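Cobalt/magnesium transport protein CorA (Methanocaldococcus jannaschii, PDB 4EGW) carries magnesium ions into the cell as a homopentameric channel that is active at low and inactive at high cytoplasmic magnesium. Local coordinates at residues E62-S67 with I72-L77; N121-I126 with G155-H160. All blocks are in the same frame, centred on the assembly; numbering follows the deposited sequence.

Contact 1 (E62-S67 with I72-L77); sequences ELYKLS and ISVSDL. With BU1 (1,4-butanediol), chain K; PGO (S-1,2-propanediol), chain R.
Ser67, near the end of helix 60-70, turns its side chain onto the main chain of Ile72 just beyond the turn. A chi1 of 151°, some 30° short of fully anti, swings OG toward Ile72 O, to which it donates; the modelled length is very short, and thus doubtful in detail. In return Ile72 N reaches Ser67 O in a weak, bent bond of 3.3 Å. A serine suits this place because its hydroxyl sits on a short side chain close to the backbone, within reach of the carbonyl of Ile72. Leu77 packs against the same serine, laying CD1 against Ser67 CA at 3.6 Å; the same methyl meets Leu63 CD1 at 3.8 Å, where the two leucines run antiparallel alongside one another. On the outer side Val74 sends CG2 toward Ser67 CB (3.5 Å) and also to the ring edge of Tyr64, with CG2 near the ring plane and 4.0 Å from CD1. A beta-branched valine keeps this methyl close to the backbone.

Farther out, Ser73 occupies the N-cap of helix 74-80, and its OG accepts from Asp76 N, though that oxygen is less surely placed. Asp76 OD1 lies 2.9 Å from O5 of a bound 1,4-butanediol; Ser73, Asp76 and Glu93 line this pocket. The closeness of Asp76 to Glu93 may raise the affinity of one carboxylate for a proton. A propanediol, probably from the crystallisation liquor, donates weakly to Ser67 OG. On the sheet side, Tyr117 of strand 110-119 touches Ile72 and Leu77 and hydrogen-bonds Asp76 O, holding the turn and the first turn of helix 74-80 against the sheet. Two short consecutive helices, the second begun by a serine N-cap, thus pack on the sheet of the cytoplasmic alpha/beta domain.

Contact 2 (N121-I126 with G155-H160); sequences NLLLTI and GFLLYH
Strand 122-127 and the start of helix 156-186 approach most closely at Leu123 and Leu158, whose CA atoms are 7.5 Å apart, a spacing that leaves room for side chains alone between the backbones. Leu123 points from the strand toward the helix, and Leu157 points back to meet it. The two cross obliquely: one methyl of Leu157, CD2, rests against Leu123 CB at 3.6 Å and is almost as near to Leu123 CG, at 3.8 Å. In Leu123, chi1 at -170° and chi2 at -58° together carry CD2 past the next helical residue, Leu158, 4.4 Å from its CB. One leucine of the strand therefore meets two consecutive residues of the helix: its CB and CG serve Leu157, and one terminal methyl reaches Leu158.

Neighbouring residues continue the apolar lining. Ile116 of strand 110-119 touches both Leu123 and Leu158, Phe239 of helix 233-270 packs on Leu158, and Leu50 and Phe150 touch Leu157. Leu123 is also held in the sheet by backbone hydrogen bonds to Ile51 and Ile53 of strand 51-56.

All three contacting residues are buried, and hydrocarbon is all that they bring together. Adhesion between strand and helix here probably comes from dispersion and the exclusion of water, forces that depend on snug shape and set little demand on exact angles.

The chain completes contact 1 before it enters contact 2, and their centres lie 18 Å apart in the same alpha/beta domain. Strand 122-127 stands between them: Leu123 points to helix 156-186, while the next residue, Leu124, meets the two short helices of contact 1. Its CD2 is 4.0 Å from Leu77 CD2 and 4.3 Å from Leu66 CD2. The mixed sheet is thus covered by helices 60-70 and 74-80 on one face and by helix 156-186 on the other, a three-layer alpha/beta/alpha build. Because helix 156-186 is the first of the long helices, contact 2 joins the globular part to the helical part of this cytoplasmic region.

Contact 1 (E62-S67 with I72-L77)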
ATOM      1  N   GLU A  62      21.039  27.532  -3.892  1.00 73.03           N
ATOM      2  CA  GLU A  62      19.822  27.300  -3.113  1.00 73.60           C
ATOM      3  C   GLU A  62      20.096  26.537  -1.820  1.00 71.62           C
ATOM      4  O   GLU A  62      19.394  26.710  -0.819  1.00 72.64           O
ATOM      5  CB  GLU A  62      18.777  26.536  -3.945  1.00 74.86           C
ATOM      6  CG  GLU A  62      18.049  27.371  -5.008  1.00 81.30           C
ATOM      7  CD  GLU A  62      16.641  26.855  -5.321  1.00 84.39           C
ATOM      8  OE1 GLU A  62      15.938  26.406  -4.383  1.00 80.37           O
ATOM      9  OE2 GLU A  62      16.244  26.883  -6.513  1.00 87.69           O
ATOM     10  N   LEU A  63      21.113  25.686  -1.842  1.00 66.05           N
ATOM     11  CA  LEU A  63      21.466  24.908  -0.665  1.00 60.02           C
ATOM     12  C   LEU A  63      22.132  25.777   0.411  1.00 64.78           C
ATOM     13  O   LEU A  63      21.729  25.755   1.573  1.00 67.46           O
ATOM     14  CB  LEU A  63      22.365  23.738  -1.055  1.00 57.35           C
ATOM     15  CG  LEU A  63      22.917  22.900   0.102  1.00 55.70           C
ATOM     16  CD1 LEU A  63      21.781  22.390   0.981  1.00 57.62           C
ATOM     17  CD2 LEU A  63      23.782  21.748  -0.401  1.00 46.71           C
ATOM     18  N   TYR A  64      23.139  26.552   0.024  1.00 66.51           N
ATOM     19  CA  TYR A  64      23.829  27.420   0.974  1.00 66.99           C
ATOM     20  C   TYR A  64      22.852  28.335   1.703  1.00 56.18           C
ATOM     21  O   TYR A  64      22.951  28.535   2.919  1.00 48.15           O
ATOM     22  CB  TYR A  64      24.893  28.262   0.281  1.00 79.74           C
ATOM     23  CG  TYR A  64      25.345  29.416   1.137  1.00 95.51           C
ATOM     24  CD1 TYR A  64      26.203  29.215   2.215  1.00100.66           C
ATOM     25  CD2 TYR A  64      24.894  30.710   0.887  1.00102.06           C
ATOM     26  CE1 TYR A  64      26.610  30.279   3.013  1.00105.42           C
ATOM     27  CE2 TYR A  64      25.295  31.778   1.677  1.00105.72           C
ATOM     28  CZ  TYR A  64      26.152  31.557   2.737  1.00108.33           C
ATOM     29  OH  TYR A  64      26.551  32.619   3.519  1.00112.97           O
ATOM     30  N   LYS A  65      21.916  28.896   0.946  1.00 56.11           N
ATOM     31  CA  LYS A  65      20.840  29.709   1.505  1.00 63.55           C
ATOM     32  C   LYS A  65      20.120  28.920   2.598  1.00 65.44           C
ATOM     33  O   LYS A  65      19.770  29.455   3.655  1.00 66.41           O
ATOM     34  CB  LYS A  65      19.855  30.086   0.390  1.00 66.95           C
ATOM     35  CG  LYS A  65      18.942  31.264   0.689  1.00 74.40           C
ATOM     36  CD  LYS A  65      18.364  31.860  -0.601  1.00 78.53           C
ATOM     37  CE  LYS A  65      17.620  33.164  -0.331  1.00 81.93           C
ATOM     38  NZ  LYS A  65      17.405  33.987  -1.554  1.00 81.55           N
ATOM     39  N   LEU A  66      19.919  27.634   2.329  1.00 64.16           N
ATOM     40  CA  LEU A  66      19.169  26.761   3.217  1.00 56.28           C
ATOM     41  C   LEU A  66      19.906  26.515   4.528  1.00 52.08           C
ATOM     42  O   LEU A  66      19.324  26.629   5.614  1.00 47.49           O
ATOM     43  CB  LEU A  66      18.909  25.438   2.522  1.00 51.87           C
ATOM     44  CG  LEU A  66      18.005  24.477   3.279  1.00 34.30           C
ATOM     45  CD1 LEU A  66      16.685  25.165   3.548  1.00 34.94           C
ATOM     46  CD2 LEU A  66      17.814  23.223   2.445  1.00 38.97           C
ATOM     47  N   SER A  67      21.184  26.163   4.420  1.00 46.44           N
ATOM     48  CA  SER A  67      22.004  25.990   5.606  1.00 48.06           C
ATOM     49  C   SER A  67      21.931  27.262   6.418  1.00 54.72           C
ATOM     50  O   SER A  67      21.685  27.229   7.618  1.00 56.44           O
ATOM     51  CB  SER A  67      23.455  25.711   5.227  1.00 44.86           C
ATOM     52  OG  SER A  67      24.324  26.187   6.238  1.00 41.98           O
ATOM     53  N   ILE A  72      22.437  24.770   9.725  1.00 68.65           N
ATOM     54  CA  ILE A  72      23.163  23.514   9.746  1.00 66.45           C
ATOM     55  C   ILE A  72      24.380  23.679   8.836  1.00 65.96           C
ATOM     56  O   ILE A  72      24.278  24.290   7.770  1.00 60.52           O
ATOM     57  CB  ILE A  72      22.264  22.344   9.308  1.00 63.37           C
ATOM     58  CG1 ILE A  72      21.287  21.996  10.434  1.00 62.02           C
ATOM     59  CG2 ILE A  72      23.093  21.124   8.948  1.00 62.62           C
ATOM     60  CD1 ILE A  72      20.560  20.688  10.235  1.00 56.88           C
ATOM     61  N   SER A  73      25.534  23.168   9.261  1.00 69.38           N
ATOM     62  CA  SER A  73      26.758  23.336   8.480  1.00 75.79           C
ATOM     63  C   SER A  73      26.557  22.818   7.056  1.00 82.57           C
ATOM     64  O   SER A  73      26.154  21.670   6.854  1.00 85.78           O
ATOM     65  CB  SER A  73      27.945  22.625   9.144  1.00 74.15           C
ATOM     66  OG  SER A  73      27.915  21.226   8.922  1.00 66.32           O
ATOM     67  N   VAL A  74      26.867  23.661   6.073  1.00 83.16           N
ATOM     68  CA  VAL A  74      26.595  23.349   4.668  1.00 77.74           C
ATOM     69  C   VAL A  74      27.120  21.960   4.316  1.00 70.93           C
ATOM     70  O   VAL A  74      26.565  21.272   3.459  1.00 64.13           O
ATOM     71  CB  VAL A  74      27.198  24.411   3.720  1.00 78.93           C
ATOM     72  CG1 VAL A  74      26.761  24.158   2.286  1.00 77.73           C
ATOM     73  CG2 VAL A  74      26.794  25.813   4.164  1.00 77.00           C
ATOM     74  N   SER A  75      28.204  21.567   4.981  1.00 72.00           N
ATOM     75  CA  SER A  75      28.728  20.205   4.911  1.00 68.72           C
ATOM     76  C   SER A  75      27.718  19.186   5.436  1.00 67.63           C
ATOM     77  O   SER A  75      27.412  18.201   4.758  1.00 65.55           O
ATOM     78  CB  SER A  75      30.033  20.099   5.706  1.00 69.84           C
ATOM     79  OG  SER A  75      30.536  18.776   5.706  1.00 70.34           O
ATOM     80  N   ASP A  76      27.201  19.425   6.641  1.00 70.10           N
ATOM     81  CA  ASP A  76      26.280  18.484   7.285  1.00 66.20           C
ATOM     82  C   ASP A  76      25.026  18.209   6.460  1.00 58.48           C
ATOM     83  O   ASP A  76      24.411  17.160   6.601  1.00 62.03           O
ATOM     84  CB  ASP A  76      25.879  18.970   8.682  1.00 70.38           C
ATOM     85  CG  ASP A  76      26.971  18.764   9.716  1.00 76.21           C
ATOM     86  OD1 ASP A  76      27.969  18.078   9.411  1.00 77.88           O
ATOM     87  OD2 ASP A  76      26.820  19.281  10.842  1.00 79.70           O
ATOM     88  N   LEU A  77      24.628  19.158   5.623  1.00 54.31           N
ATOM     89  CA  LEU A  77      23.441  18.962   4.792  1.00 53.51           C
ATOM     90  C   LEU A  77      23.780  18.095   3.583  1.00 49.74           C
ATOM     91  O   LEU A  77      22.918  17.406   3.008  1.00 41.69           O
ATOM     92  CB  LEU A  77      22.863  20.304   4.336  1.00 49.63           C
ATOM     93  CG  LEU A  77      22.293  21.217   5.416  1.00 51.78           C
ATOM     94  CD1 LEU A  77      21.693  22.460   4.777  1.00 53.81           C
ATOM     95  CD2 LEU A  77      21.258  20.491   6.251  1.00 51.56           C
TER
HETATM   96  C1  BU1 K 309      29.647  19.571  11.684  1.00 80.77           C
HETATM   97  C2  BU1 K 309      28.828  20.373  12.639  1.00 83.14           C
HETATM   98  C3  BU1 K 309      28.979  20.030  14.078  1.00 83.64           C
HETATM   99  C4  BU1 K 309      28.700  21.093  15.077  1.00 84.18           C
HETATM  100  O5  BU1 K 309      29.573  18.196  11.798  1.00 75.21           O
HETATM  101  O6  BU1 K 309      29.757  21.455  15.886  1.00 84.07           O
HETATM  102  C1  PGO R 316      25.584  27.661  10.370  1.00 87.77           C
HETATM  103  C2  PGO R 316      26.647  26.679  10.737  1.00 91.94           C
HETATM  104  C3  PGO R 316      27.725  26.658   9.703  1.00 91.11           C
HETATM  105  O1  PGO R 316      25.246  27.769   9.036  1.00 85.46           O
HETATM  106  O2  PGO R 316      26.098  25.422  10.867  1.00 93.60           O

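Contact 2 (N121-I126 with G155-H160)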
ATOM      1  N   ASN A 121      11.768  22.309  16.018  1.00 65.50           N
ATOM      2  CA  ASN A 121      10.493  22.021  15.385  1.00 64.54           C
ATOM      3  C   ASN A 121      10.587  21.828  13.868  1.00 59.24           C
ATOM      4  O   ASN A 121       9.560  21.636  13.208  1.00 61.49           O
ATOM      5  CB  ASN A 121       9.453  23.088  15.743  1.00 70.47           C
ATOM      6  CG  ASN A 121       9.818  24.471  15.217  1.00 70.12           C
ATOM      7  OD1 ASN A 121      10.981  24.746  14.909  1.00 71.81           O
ATOM      8  ND2 ASN A 121       8.819  25.350  15.113  1.00 64.73           N
ATOM      9  N   LEU A 122      11.805  21.869  13.317  1.00 44.28           N
ATOM     10  CA  LEU A 122      11.975  21.722  11.872  1.00 42.39           C
ATOM     11  C   LEU A 122      12.361  20.327  11.385  1.00 46.68           C
ATOM     12  O   LEU A 122      13.469  19.856  11.641  1.00 51.79           O
ATOM     13  CB  LEU A 122      13.009  22.713  11.352  1.00 50.96           C
ATOM     14  CG  LEU A 122      13.539  22.339   9.962  1.00 52.29           C
ATOM     15  CD1 LEU A 122      12.416  22.298   8.942  1.00 52.99           C
ATOM     16  CD2 LEU A 122      14.617  23.316   9.521  1.00 54.27           C
ATOM     17  N   LEU A 123      11.452  19.687  10.652  1.00 47.00           N
ATOM     18  CA  LEU A 123      11.751  18.438   9.957  1.00 39.68           C
ATOM     19  C   LEU A 123      12.129  18.794   8.524  1.00 48.18           C
ATOM     20  O   LEU A 123      11.277  19.212   7.739  1.00 53.37           O
ATOM     21  CB  LEU A 123      10.510  17.540   9.951  1.00 35.28           C
ATOM     22  CG  LEU A 123      10.533  16.071   9.496  1.00 38.29           C
ATOM     23  CD1 LEU A 123      11.034  15.884   8.065  1.00 33.03           C
ATOM     24  CD2 LEU A 123      11.321  15.200  10.445  1.00 38.93           C
ATOM     25  N   LEU A 124      13.401  18.616   8.181  1.00 46.51           N
ATOM     26  CA  LEU A 124      13.865  18.829   6.824  1.00 46.70           C
ATOM     27  C   LEU A 124      14.132  17.484   6.174  1.00 45.48           C
ATOM     28  O   LEU A 124      14.876  16.668   6.715  1.00 44.56           O
ATOM     29  CB  LEU A 124      15.144  19.673   6.808  1.00 50.24           C
ATOM     30  CG  LEU A 124      15.961  19.650   5.501  1.00 51.01           C
ATOM     31  CD1 LEU A 124      15.187  20.212   4.328  1.00 50.48           C
ATOM     32  CD2 LEU A 124      17.312  20.376   5.620  1.00 47.61           C
ATOM     33  N   THR A 125      13.506  17.257   5.024  1.00 47.93           N
ATOM     34  CA  THR A 125      13.759  16.071   4.215  1.00 46.87           C
ATOM     35  C   THR A 125      14.557  16.496   3.017  1.00 50.19           C
ATOM     36  O   THR A 125      14.085  17.275   2.195  1.00 56.07           O
ATOM     37  CB  THR A 125      12.476  15.463   3.655  1.00 41.93           C
ATOM     38  OG1 THR A 125      11.778  16.457   2.889  1.00 40.12           O
ATOM     39  CG2 THR A 125      11.582  14.960   4.773  1.00 42.83           C
ATOM     40  N   ILE A 126      15.767  15.976   2.904  1.00 53.12           N
ATOM     41  CA  ILE A 126      16.633  16.374   1.815  1.00 54.10           C
ATOM     42  C   ILE A 126      17.007  15.175   0.937  1.00 57.58           C
ATOM     43  O   ILE A 126      17.484  14.140   1.427  1.00 53.25           O
ATOM     44  CB  ILE A 126      17.880  17.101   2.352  1.00 53.23           C
ATOM     45  CG1 ILE A 126      18.720  17.638   1.197  1.00 60.03           C
ATOM     46  CG2 ILE A 126      18.689  16.194   3.272  1.00 47.25           C
ATOM     47  CD1 ILE A 126      18.925  19.132   1.272  1.00 63.59           C
ATOM     48  N   GLY A 155       6.977  13.845  15.990  1.00 94.23           N
ATOM     49  CA  GLY A 155       7.504  12.515  16.180  1.00 90.84           C
ATOM     50  C   GLY A 155       6.699  11.771  15.145  1.00 88.70           C
ATOM     51  O   GLY A 155       7.046  10.697  14.658  1.00 86.90           O
ATOM     52  N   PHE A 156       5.592  12.415  14.803  1.00 66.91           N
ATOM     53  CA  PHE A 156       4.594  11.845  13.932  1.00 64.98           C
ATOM     54  C   PHE A 156       4.947  12.056  12.486  1.00 66.00           C
ATOM     55  O   PHE A 156       4.848  11.141  11.665  1.00 68.41           O
ATOM     56  CB  PHE A 156       3.236  12.466  14.242  1.00 63.11           C
ATOM     57  CG  PHE A 156       2.084  11.662  13.736  1.00 60.63           C
ATOM     58  CD1 PHE A 156       2.097  10.274  13.843  1.00 55.72           C
ATOM     59  CD2 PHE A 156       0.986  12.283  13.155  1.00 59.68           C
ATOM     60  CE1 PHE A 156       1.035   9.513  13.379  1.00 52.43           C
ATOM     61  CE2 PHE A 156      -0.082  11.530  12.688  1.00 59.04           C
ATOM     62  CZ  PHE A 156      -0.056  10.136  12.799  1.00 54.10           C
ATOM     63  N   LEU A 157       5.381  13.281  12.198  1.00 63.85           N
ATOM     64  CA  LEU A 157       5.652  13.712  10.838  1.00 58.19           C
ATOM     65  C   LEU A 157       6.709  12.798  10.258  1.00 53.10           C
ATOM     66  O   LEU A 157       6.631  12.361   9.108  1.00 53.42           O
ATOM     67  CB  LEU A 157       6.140  15.163  10.833  1.00 55.01           C
ATOM     68  CG  LEU A 157       6.479  15.806   9.485  1.00 46.73           C
ATOM     69  CD1 LEU A 157       5.292  15.755   8.563  1.00 36.30           C
ATOM     70  CD2 LEU A 157       6.926  17.243   9.668  1.00 47.56           C
ATOM     71  N   LEU A 158       7.694  12.495  11.088  1.00 47.59           N
ATOM     72  CA  LEU A 158       8.778  11.626  10.683  1.00 46.83           C
ATOM     73  C   LEU A 158       8.277  10.269  10.214  1.00 50.32           C
ATOM     74  O   LEU A 158       8.529   9.840   9.085  1.00 50.02           O
ATOM     75  CB  LEU A 158       9.688  11.414  11.865  1.00 38.45           C
ATOM     76  CG  LEU A 158      10.716  10.349  11.566  1.00 38.39           C
ATOM     77  CD1 LEU A 158      11.462  10.676  10.252  1.00 38.35           C
ATOM     78  CD2 LEU A 158      11.642  10.255  12.771  1.00 35.79           C
ATOM     79  N   TYR A 159       7.561   9.601  11.105  1.00 50.32           N
ATOM     80  CA  TYR A 159       6.999   8.303  10.820  1.00 49.42           C
ATOM     81  C   TYR A 159       6.229   8.272   9.507  1.00 46.04           C
ATOM     82  O   TYR A 159       6.335   7.319   8.735  1.00 49.00           O
ATOM     83  CB  TYR A 159       6.076   7.893  11.955  1.00 51.69           C
ATOM     84  CG  TYR A 159       5.026   6.916  11.523  1.00 54.71           C
ATOM     85  CD1 TYR A 159       3.807   7.360  11.024  1.00 58.07           C
ATOM     86  CD2 TYR A 159       5.246   5.552  11.606  1.00 54.04           C
ATOM     87  CE1 TYR A 159       2.836   6.474  10.621  1.00 58.42           C
ATOM     88  CE2 TYR A 159       4.278   4.653  11.207  1.00 58.08           C
ATOM     89  CZ  TYR A 159       3.073   5.120  10.715  1.00 61.64           C
ATOM     90  OH  TYR A 159       2.099   4.233  10.313  1.00 69.08           O
ATOM     91  N   HIS A 160       5.440   9.305   9.255  1.00 40.50           N
ATOM     92  CA  HIS A 160       4.610   9.296   8.060  1.00 47.61           C
ATOM     93  C   HIS A 160       5.421   9.226   6.793  1.00 50.01           C
ATOM     94  O   HIS A 160       5.172   8.392   5.926  1.00 52.15           O
ATOM     95  CB  HIS A 160       3.676  10.493   8.036  1.00 55.20           C
ATOM     96  CG  HIS A 160       2.389  10.230   8.743  1.00 65.46           C
ATOM     97  ND1 HIS A 160       1.902   8.954   8.925  1.00 69.49           N
ATOM     98  CD2 HIS A 160       1.501  11.061   9.334  1.00 70.27           C
ATOM     99  CE1 HIS A 160       0.761   9.011   9.588  1.00 71.40           C
ATOM    100  NE2 HIS A 160       0.496  10.278   9.849  1.00 71.12           N
TER